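Local coordinates for CYCLIN domain-containing protein (Chaetomium thermophilum, PDB 6Z3U) that probably regulates a cyclin-dependent serine/threonine kinase, as the cyclin subunit of a three-protein CAK complex with that kinase and a RING-type partner, at residues 87-92 with 348-353; 31-36 with 81-86; 237-242 with 323-328; 137-142 with 173-178. All coordinates share one frame; numbering follows the deposited sequence.

Interaction 1: residues 87-92 with 348-353; sequences LLLVTF and AQIQPI
I350 is the side chain on which this contact turns, and both of its branches lie against F92. Its CG2 sits over the centre of the F92 ring, 4.0 Å from the ring centroid and 12° off the normal, which meets the definition of a CH-pi contact on a face. CG1 lies over the same face, 3.7 Å from F92 CD1. CD1 of I350, at the end of the CG1 branch, meets CD2 of L88 at 3.4 Å. The same CD1 lies 3.6 Å from F92 CB, at the root of the aromatic side chain. Beside this group, L89 sends CD1 to CG2 of I353 at 3.7 Å, while its CD2 lies 4.0 Å from I350 CD1, so that L89 bridges the two isoleucines. The torsions explain the placement: with CG1 anti to the carbonyl carbon (chi1 -69°), I350 puts CG2 anti to its backbone N and spreads both branches over F92. An alanine in place of F92 would remove the ring under I350 CG2 and CG1, and would probably loosen the fit of I350. Further out, the short helical segments approach to 10.5 Å between axes with a signed crossing angle of -117°, steep enough to concentrate the contact on few residues. L88 also touches W340 in a loop, L89 reaches on to L357, and I353 meets L81. The side chains of 87-92 and 348-353 meet through carbon atoms, and most of the touching residues are buried; these two segments are therefore held together through shape and dispersion rather than through directed polar bonds.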
# COMPACT_ATOMS: atom_id res chain seq x y z
N LEU A 87 18.19 2.52 -22.71
CA LEU A 87 16.99 3.26 -22.34
C LEU A 87 15.93 3.20 -23.43
O LEU A 87 14.73 3.30 -23.14
CB LEU A 87 17.35 4.72 -22.05
CG LEU A 87 16.24 5.65 -21.56
CD1 LEU A 87 15.53 5.07 -20.36
CD2 LEU A 87 16.83 7.02 -21.23
N LEU A 88 16.35 3.04 -24.69
CA LEU A 88 15.39 2.98 -25.79
C LEU A 88 14.55 1.71 -25.71
O LEU A 88 13.34 1.74 -25.95
CB LEU A 88 16.12 3.07 -27.13
CG LEU A 88 15.36 3.68 -28.30
CD1 LEU A 88 16.29 3.89 -29.49
CD2 LEU A 88 14.18 2.82 -28.71
N LEU A 89 15.17 0.58 -25.38
CA LEU A 89 14.41 -0.66 -25.27
C LEU A 89 13.47 -0.63 -24.07
O LEU A 89 12.37 -1.18 -24.13
CB LEU A 89 15.36 -1.86 -25.16
CG LEU A 89 16.13 -2.25 -26.43
CD1 LEU A 89 16.94 -3.51 -26.19
CD2 LEU A 89 15.19 -2.44 -27.61
N VAL A 90 13.89 0.01 -22.98
CA VAL A 90 13.00 0.15 -21.83
C VAL A 90 11.75 0.92 -22.22
O VAL A 90 10.63 0.56 -21.84
CB VAL A 90 13.74 0.83 -20.66
CG1 VAL A 90 12.76 1.17 -19.54
CG2 VAL A 90 14.85 -0.06 -20.15
N THR A 91 11.92 2.00 -22.99
CA THR A 91 10.76 2.77 -23.43
C THR A 91 9.88 1.96 -24.36
O THR A 91 8.65 2.02 -24.27
CB THR A 91 11.23 4.06 -24.12
OG1 THR A 91 12.16 4.74 -23.27
CG2 THR A 91 10.06 4.97 -24.42
N PHE A 92 10.49 1.19 -25.27
CA PHE A 92 9.71 0.37 -26.19
C PHE A 92 8.90 -0.68 -25.44
O PHE A 92 7.71 -0.87 -25.71
CB PHE A 92 10.64 -0.29 -27.21
CG PHE A 92 9.98 -1.36 -28.03
CD1 PHE A 92 9.15 -1.04 -29.09
CD2 PHE A 92 10.20 -2.70 -27.75
CE1 PHE A 92 8.55 -2.02 -29.85
CE2 PHE A 92 9.60 -3.69 -28.51
CZ PHE A 92 8.77 -3.35 -29.56
N ALA A 348 13.18 -0.84 -38.00
CA ALA A 348 14.26 0.09 -38.27
C ALA A 348 15.01 0.51 -37.01
O ALA A 348 16.24 0.61 -37.04
CB ALA A 348 13.71 1.34 -38.97
N GLN A 349 14.31 0.75 -35.91
CA GLN A 349 14.93 1.30 -34.71
C GLN A 349 15.11 0.29 -33.59
O GLN A 349 16.09 0.38 -32.84
CB GLN A 349 14.11 2.48 -34.17
CG GLN A 349 14.03 3.67 -35.10
CD GLN A 349 13.36 4.87 -34.45
OE1 GLN A 349 12.41 5.43 -35.00
NE2 GLN A 349 13.85 5.27 -33.28
N ILE A 350 14.19 -0.67 -33.44
CA ILE A 350 14.23 -1.59 -32.31
C ILE A 350 14.95 -2.88 -32.66
O ILE A 350 15.82 -3.34 -31.91
CB ILE A 350 12.79 -1.87 -31.83
CG1 ILE A 350 12.18 -0.62 -31.18
CG2 ILE A 350 12.77 -3.05 -30.86
CD1 ILE A 350 12.91 -0.13 -29.95
N GLN A 351 14.61 -3.49 -33.79
CA GLN A 351 15.19 -4.80 -34.12
C GLN A 351 16.71 -4.78 -34.13
O GLN A 351 17.32 -5.70 -33.56
CB GLN A 351 14.63 -5.28 -35.46
CG GLN A 351 15.08 -6.68 -35.84
CD GLN A 351 14.73 -7.70 -34.77
OE1 GLN A 351 13.59 -7.79 -34.33
NE2 GLN A 351 15.73 -8.48 -34.35
N PRO A 352 17.38 -3.81 -34.76
CA PRO A 352 18.85 -3.76 -34.66
C PRO A 352 19.36 -3.86 -33.23
O PRO A 352 20.37 -4.53 -32.97
CB PRO A 352 19.21 -2.41 -35.29
CG PRO A 352 18.01 -1.98 -36.08
CD PRO A 352 16.87 -2.92 -35.82
N ILE A 353 18.67 -3.21 -32.29
CA ILE A 353 19.14 -3.20 -30.91
C ILE A 353 18.97 -4.58 -30.28
O ILE A 353 19.87 -5.08 -29.58
CB ILE A 353 18.41 -2.13 -30.09
CG1 ILE A 353 18.35 -0.80 -30.86
CG2 ILE A 353 19.09 -1.92 -28.75
CD1 ILE A 353 19.70 -0.30 -31.35

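Interaction 2: residues 31-36 with 81-86; sequences MREKTN and LTPAEE
The carboxamide of N36 points from helix 25-48 at the first turn of helix 83-103, its CG anti to the backbone N and so carried out toward the other segment. Its ND2 makes two hydrogen bonds. One goes to L81 O at 3.0 Å with an N-H...O angle of 157°; the other goes to E86 OE1 at 2.5 Å and is nearly straight, at 170°. Both acceptors lie close to the plane of the N36 amide, as its two N-H directions require. The acceptors, in contrast, are met from above their own planes, ND2 standing above the carboxylate plane of E86 and above the carbonyl plane of L81. The amide and carboxylate planes are 32° apart. P83 crosses N36 at about a right angle, its CG 3.8 Å from N36 OD1. E33 runs alongside P83, pointing the same way; its chain bends at chi2 and brings OE2 to 3.8 Å from P83 CG. P83 CG thus touches the side chains of E33 and N36, three residues apart on one helix. Around this core, E85 OE2 accepts from the backbone N of T82, the N-cap residue, at 3.3 Å and pairs with K356 in a salt bridge, while E86 OE2 has a weak bond to S126. A neutral amide donating both hydrogens thus ties a loop carbonyl and a buried carboxylate together at the start of a helix. The amide hydrogens and the nearby helix N terminus would probably favour the ionised form of E86, and the pairing fixes the amide flip of N36 as well as its position.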
# COMPACT_ATOMS: atom_id res chain seq x y z
N MET A 31 23.15 7.21 -12.66
CA MET A 31 22.79 5.86 -12.23
C MET A 31 22.67 4.92 -13.42
O MET A 31 23.24 3.82 -13.42
CB MET A 31 21.48 5.89 -11.44
CG MET A 31 21.66 6.33 -10.00
SD MET A 31 20.18 6.15 -9.00
CE MET A 31 19.30 7.63 -9.45
N ARG A 32 21.93 5.33 -14.45
CA ARG A 32 21.72 4.47 -15.62
C ARG A 32 23.03 4.18 -16.34
O ARG A 32 23.25 3.06 -16.80
CB ARG A 32 20.73 5.14 -16.56
CG ARG A 32 19.28 5.04 -16.13
CD ARG A 32 18.43 5.97 -16.96
NE ARG A 32 17.00 5.66 -16.92
CZ ARG A 32 16.04 6.51 -17.26
NH1 ARG A 32 16.36 7.74 -17.66
NH2 ARG A 32 14.77 6.15 -17.21
N GLU A 33 23.91 5.18 -16.43
CA GLU A 33 25.19 4.99 -17.10
C GLU A 33 26.10 4.08 -16.28
O GLU A 33 26.76 3.19 -16.84
CB GLU A 33 25.86 6.35 -17.33
CG GLU A 33 26.64 6.47 -18.64
CD GLU A 33 28.00 5.79 -18.61
OE1 GLU A 33 28.66 5.83 -17.55
OE2 GLU A 33 28.41 5.23 -19.65
N LYS A 34 26.13 4.27 -14.96
CA LYS A 34 26.93 3.42 -14.09
C LYS A 34 26.39 2.00 -14.03
O LYS A 34 27.17 1.05 -13.89
CB LYS A 34 27.00 4.02 -12.69
CG LYS A 34 27.86 5.27 -12.60
CD LYS A 34 27.72 5.97 -11.25
CE LYS A 34 28.60 7.21 -11.17
NZ LYS A 34 28.58 7.82 -9.81
N THR A 35 25.07 1.83 -14.12
CA THR A 35 24.48 0.49 -14.14
C THR A 35 24.86 -0.25 -15.41
O THR A 35 25.15 -1.45 -15.38
CB THR A 35 22.96 0.59 -14.00
OG1 THR A 35 22.63 1.27 -12.79
CG2 THR A 35 22.34 -0.79 -13.95
N ASN A 36 24.83 0.46 -16.55
CA ASN A 36 25.26 -0.10 -17.83
C ASN A 36 26.75 -0.40 -17.83
O ASN A 36 27.17 -1.47 -18.28
CB ASN A 36 24.91 0.88 -18.95
CG ASN A 36 25.66 0.60 -20.25
OD1 ASN A 36 26.81 1.01 -20.40
ND2 ASN A 36 24.99 -0.04 -21.21
N LEU A 81 25.43 -2.82 -25.50
CA LEU A 81 24.45 -1.76 -25.75
C LEU A 81 24.91 -0.44 -25.15
O LEU A 81 25.54 -0.40 -24.09
CB LEU A 81 23.09 -2.15 -25.18
CG LEU A 81 22.32 -3.28 -25.87
CD1 LEU A 81 20.90 -3.35 -25.33
CD2 LEU A 81 22.29 -3.08 -27.38
N THR A 82 24.58 0.66 -25.85
CA THR A 82 24.84 2.00 -25.33
C THR A 82 23.77 2.36 -24.30
O THR A 82 22.62 1.93 -24.42
CB THR A 82 24.81 3.02 -26.47
OG1 THR A 82 25.11 2.36 -27.71
CG2 THR A 82 25.83 4.12 -26.25
N PRO A 83 24.12 3.16 -23.28
CA PRO A 83 23.09 3.59 -22.32
C PRO A 83 21.83 4.13 -22.97
O PRO A 83 20.73 3.88 -22.48
CB PRO A 83 23.82 4.66 -21.49
CG PRO A 83 25.26 4.24 -21.54
CD PRO A 83 25.47 3.61 -22.90
N ALA A 84 21.97 4.88 -24.07
CA ALA A 84 20.80 5.39 -24.78
C ALA A 84 20.03 4.25 -25.45
O ALA A 84 18.80 4.22 -25.40
CB ALA A 84 21.22 6.43 -25.81
N GLU A 85 20.75 3.31 -26.07
CA GLU A 85 20.08 2.15 -26.65
C GLU A 85 19.46 1.28 -25.57
O GLU A 85 18.42 0.64 -25.80
CB GLU A 85 21.08 1.32 -27.46
CG GLU A 85 21.63 2.03 -28.68
CD GLU A 85 22.63 1.19 -29.45
OE1 GLU A 85 22.79 1.42 -30.67
OE2 GLU A 85 23.26 0.30 -28.84
N GLU A 86 20.07 1.24 -24.38
CA GLU A 86 19.47 0.52 -23.26
C GLU A 86 18.17 1.19 -22.85
O GLU A 86 17.14 0.52 -22.66
CB GLU A 86 20.46 0.47 -22.10
CG GLU A 86 20.49 -0.84 -21.33
CD GLU A 86 21.59 -0.88 -20.29
OE1 GLU A 86 22.77 -1.05 -20.68
OE2 GLU A 86 21.29 -0.76 -19.09

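Interaction 3: residues 237-242 with 323-328; sequences SQIMLA and EACRDM
C325 leaves helix 313-330 with its CB already facing helix 236-247: that carbon lies 4.0 Å from A242 CB. The next bond carries SG anti to the backbone N (chi1 -179°), and so on toward the facing helix. There SG comes within 3.5 Å of A242 CB. It also rests against the backbone of I239, with SG 3.9 Å from I239 CA. Further along the same residue, I239 CG1 is 4.0 Å from SG; this branch is anti to the carbonyl carbon, although the side chain of I239 as a whole starts away from the partner helix. The sulfur thus packs on A242 CB and on CA and CG1 of I239. The small residues matter for how closely the backbones come together: the CA atoms of A242 and R326 are 4.9 Å apart. The axes of the short segments approach to 8.7 Å. Their N-to-C directions differ by 64°. Both helices belong to the C-terminal cyclin domain, an all-helical fold; the contact is largely buried, and its flank at S237, Q238 and L241 meets the chain of the RING-type domain-containing protein. A242 CB also comes to 3.9 Å from R326 N, just past the cysteine. From there the R326 chain runs extended from CG to NE along the end of the segment, and its NH2 bonds to S245 O. Q238, beside the cysteine, turns its polar end elsewhere: NE2 donates to V60 O of the RING-type domain-containing protein chain, and OE1 accepts from T235 N.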
# COMPACT_ATOMS: atom_id res chain seq x y z
N SER A 237 0.83 15.46 -7.90
CA SER A 237 0.13 16.72 -8.08
C SER A 237 0.76 17.53 -9.21
O SER A 237 0.05 18.10 -10.04
CB SER A 237 0.15 17.53 -6.78
OG SER A 237 1.48 17.89 -6.42
N GLN A 238 2.09 17.57 -9.26
CA GLN A 238 2.77 18.31 -10.32
C GLN A 238 2.49 17.68 -11.68
O GLN A 238 2.16 18.39 -12.64
CB GLN A 238 4.27 18.34 -10.03
CG GLN A 238 4.63 19.13 -8.78
CD GLN A 238 6.08 18.94 -8.37
OE1 GLN A 238 6.82 18.18 -8.99
NE2 GLN A 238 6.49 19.64 -7.32
N ILE A 239 2.61 16.36 -11.78
CA ILE A 239 2.31 15.68 -13.04
C ILE A 239 0.84 15.86 -13.40
O ILE A 239 0.50 16.11 -14.57
CB ILE A 239 2.68 14.19 -12.94
CG1 ILE A 239 4.19 14.03 -12.73
CG2 ILE A 239 2.24 13.44 -14.19
CD1 ILE A 239 4.61 12.61 -12.41
N MET A 240 -0.05 15.73 -12.42
CA MET A 240 -1.48 15.87 -12.68
C MET A 240 -1.81 17.24 -13.25
O MET A 240 -2.53 17.36 -14.25
CB MET A 240 -2.27 15.61 -11.40
CG MET A 240 -3.76 15.85 -11.53
SD MET A 240 -4.22 17.55 -11.17
CE MET A 240 -5.34 17.89 -12.53
N LEU A 241 -1.29 18.30 -12.63
CA LEU A 241 -1.52 19.65 -13.14
C LEU A 241 -0.93 19.82 -14.54
O LEU A 241 -1.48 20.55 -15.36
CB LEU A 241 -0.94 20.69 -12.18
CG LEU A 241 -1.65 20.84 -10.83
CD1 LEU A 241 -0.78 21.62 -9.86
CD2 LEU A 241 -3.00 21.52 -11.00
N ALA A 242 0.20 19.15 -14.82
CA ALA A 242 0.82 19.28 -16.13
C ALA A 242 -0.05 18.65 -17.22
O ALA A 242 -0.24 19.25 -18.28
CB ALA A 242 2.20 18.64 -16.11
N GLU A 323 5.63 23.82 -15.69
CA GLU A 323 6.00 24.07 -17.08
C GLU A 323 7.12 23.15 -17.51
O GLU A 323 7.15 22.68 -18.65
CB GLU A 323 6.40 25.54 -17.25
CG GLU A 323 6.30 26.06 -18.69
CD GLU A 323 4.89 25.98 -19.24
OE1 GLU A 323 4.73 25.60 -20.42
OE2 GLU A 323 3.94 26.31 -18.50
N ALA A 324 8.07 22.88 -16.61
CA ALA A 324 9.12 21.91 -16.92
C ALA A 324 8.53 20.52 -17.13
O ALA A 324 8.93 19.80 -18.05
CB ALA A 324 10.16 21.89 -15.80
N CYS A 325 7.57 20.13 -16.28
CA CYS A 325 6.89 18.85 -16.47
C CYS A 325 6.02 18.88 -17.71
O CYS A 325 5.92 17.87 -18.43
CB CYS A 325 6.05 18.53 -15.23
SG CYS A 325 5.18 16.95 -15.33
N ARG A 326 5.38 20.01 -17.99
CA ARG A 326 4.54 20.12 -19.18
C ARG A 326 5.35 19.85 -20.44
O ARG A 326 4.85 19.23 -21.39
CB ARG A 326 3.91 21.51 -19.24
CG ARG A 326 2.68 21.60 -20.12
CD ARG A 326 2.17 23.04 -20.20
NE ARG A 326 0.92 23.15 -20.95
CZ ARG A 326 0.85 23.31 -22.27
NH1 ARG A 326 1.95 23.37 -23.01
NH2 ARG A 326 -0.34 23.41 -22.86
N ASP A 327 6.60 20.31 -20.48
CA ASP A 327 7.44 20.10 -21.66
C ASP A 327 7.92 18.65 -21.75
O ASP A 327 8.00 18.09 -22.85
CB ASP A 327 8.63 21.06 -21.63
CG ASP A 327 8.21 22.51 -21.77
OD1 ASP A 327 7.23 22.78 -22.50
OD2 ASP A 327 8.85 23.38 -21.14
N MET A 328 8.23 18.03 -20.61
CA MET A 328 8.65 16.64 -20.62
C MET A 328 7.54 15.73 -21.14
O MET A 328 7.80 14.80 -21.91
CB MET A 328 9.09 16.21 -19.23
CG MET A 328 9.58 14.76 -19.15
SD MET A 328 10.44 14.37 -17.62
CE MET A 328 12.00 13.77 -18.26

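Interaction 4: residues 137-142 with 173-178; sequences LVALFF and FLLCQG
V138 O is gripped by one hydrogen bond within these segments, from F142 N at 2.8 Å, an ordinary helical bond linking two of the residues that receive L175. On this turn, L175 is met at its CD2 methyl. Its chain starts with CG anti to the backbone N and slides past V138 in the opposite direction, leaving CD2 3.7 Å from V138 CG1. The same methyl lies 3.8 Å from A139 CA and 3.6 Å from F142 CB, so three residues of one helix touch it. F142 then stretches past L175, its CG anti to the backbone N (chi1 -157°), until CZ is 3.9 Å from C176 SG. That sulfur stands 61° off the ring normal, an oblique sulfur-aromatic contact. An alanine in place of F142 would lose the ring against C176 and would probably leave L175 less firmly seated. F142 also packs on M134 of the kinase chain, and Q177 OE1 bonds to S162 of that chain, so the pair borders the kinase interface. The axes of the two short segments cross at -82°, nearly perpendicular, consistent with the all-helical cyclin box.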
# COMPACT_ATOMS: atom_id res chain seq x y z
N LEU A 137 6.18 -9.14 -18.26
CA LEU A 137 5.07 -9.88 -17.67
C LEU A 137 5.15 -9.88 -16.15
O LEU A 137 4.12 -9.82 -15.47
CB LEU A 137 5.07 -11.31 -18.21
CG LEU A 137 4.42 -11.50 -19.58
CD1 LEU A 137 4.79 -12.85 -20.18
CD2 LEU A 137 2.91 -11.37 -19.46
N VAL A 138 6.36 -9.96 -15.60
CA VAL A 138 6.51 -9.98 -14.14
C VAL A 138 6.01 -8.68 -13.54
O VAL A 138 5.35 -8.67 -12.50
CB VAL A 138 7.98 -10.25 -13.77
CG1 VAL A 138 8.16 -10.19 -12.27
CG2 VAL A 138 8.44 -11.59 -14.33
N ALA A 139 6.32 -7.55 -14.18
CA ALA A 139 5.89 -6.26 -13.65
C ALA A 139 4.37 -6.13 -13.65
O ALA A 139 3.81 -5.47 -12.77
CB ALA A 139 6.51 -5.12 -14.46
N LEU A 140 3.70 -6.75 -14.62
CA LEU A 140 2.24 -6.74 -14.63
C LEU A 140 1.68 -7.65 -13.54
O LEU A 140 0.71 -7.29 -12.85
CB LEU A 140 1.72 -7.17 -16.00
CG LEU A 140 1.69 -6.08 -17.08
CD1 LEU A 140 1.55 -6.70 -18.46
CD2 LEU A 140 0.56 -5.11 -16.83
N PHE A 141 2.27 -8.83 -13.36
CA PHE A 141 1.79 -9.75 -12.34
C PHE A 141 2.01 -9.20 -10.94
O PHE A 141 1.12 -9.25 -10.09
CB PHE A 141 2.47 -11.11 -12.50
CG PHE A 141 1.99 -12.15 -11.52
CD1 PHE A 141 0.71 -12.67 -11.63
CD2 PHE A 141 2.81 -12.60 -10.51
CE1 PHE A 141 0.27 -13.63 -10.74
CE2 PHE A 141 2.37 -13.55 -9.62
CZ PHE A 141 1.10 -14.07 -9.73
N PHE A 142 3.21 -8.67 -10.68
CA PHE A 142 3.49 -8.09 -9.37
C PHE A 142 2.75 -6.78 -9.17
O PHE A 142 2.42 -6.42 -8.04
CB PHE A 142 5.00 -7.90 -9.21
CG PHE A 142 5.45 -7.85 -7.78
CD1 PHE A 142 5.29 -8.94 -6.95
CD2 PHE A 142 6.06 -6.71 -7.27
CE1 PHE A 142 5.71 -8.90 -5.63
CE2 PHE A 142 6.48 -6.66 -5.96
CZ PHE A 142 6.31 -7.76 -5.14
N PHE A 173 10.41 -12.47 -7.33
CA PHE A 173 11.25 -12.01 -6.23
C PHE A 173 12.40 -11.15 -6.74
O PHE A 173 12.82 -10.20 -6.07
CB PHE A 173 11.79 -13.20 -5.44
CG PHE A 173 12.41 -12.82 -4.13
CD1 PHE A 173 11.67 -12.18 -3.15
CD2 PHE A 173 13.74 -13.11 -3.87
CE1 PHE A 173 12.23 -11.83 -1.94
CE2 PHE A 173 14.32 -12.76 -2.66
CZ PHE A 173 13.56 -12.12 -1.70
N LEU A 174 12.93 -11.48 -7.91
CA LEU A 174 13.98 -10.65 -8.51
C LEU A 174 13.48 -9.22 -8.70
O LEU A 174 14.18 -8.26 -8.35
CB LEU A 174 14.42 -11.26 -9.84
CG LEU A 174 15.61 -10.59 -10.52
CD1 LEU A 174 16.88 -10.77 -9.70
CD2 LEU A 174 15.79 -11.14 -11.93
N LEU A 175 12.27 -9.06 -9.24
CA LEU A 175 11.71 -7.73 -9.40
C LEU A 175 11.57 -7.03 -8.05
O LEU A 175 11.85 -5.83 -7.93
CB LEU A 175 10.35 -7.82 -10.10
CG LEU A 175 9.55 -6.52 -10.22
CD1 LEU A 175 10.24 -5.55 -11.17
CD2 LEU A 175 8.13 -6.81 -10.67
N CYS A 176 11.14 -7.77 -7.02
CA CYS A 176 10.93 -7.16 -5.72
C CYS A 176 12.22 -6.53 -5.21
O CYS A 176 12.21 -5.40 -4.69
CB CYS A 176 10.42 -8.21 -4.73
SG CYS A 176 9.67 -7.52 -3.24
N GLN A 177 13.35 -7.22 -5.36
CA GLN A 177 14.63 -6.64 -4.98
C GLN A 177 14.97 -5.44 -5.85
O GLN A 177 15.47 -4.42 -5.35
CB GLN A 177 15.74 -7.69 -5.07
CG GLN A 177 15.50 -8.96 -4.27
CD GLN A 177 16.58 -10.01 -4.52
OE1 GLN A 177 17.60 -10.04 -3.84
NE2 GLN A 177 16.29 -10.95 -5.42
N GLY A 178 14.71 -5.54 -7.16
CA GLY A 178 15.09 -4.46 -8.05
C GLY A 178 14.44 -3.14 -7.70
O GLY A 178 15.08 -2.09 -7.74

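In the fold
Reading from the N terminus, interaction 2 is the first to close, returning the chain from helix 25-48 to the start of helix 83-103. Interaction 1 opens on that same helix and closes only at 348-353, so its long excursion encloses the other two contacts. Within it, interaction 4 closes a short loop of the cyclin-like region, and interaction 3 follows in series within the C-terminal cyclin domain; no two contacts cross. Interactions 1 and 2 share helix 83-103 and touch, with L87 CD1 3.4 Å from R32 NH2. Interactions 3 and 4 lie on opposite sides of the chain's centre, their centres about 28 Å apart.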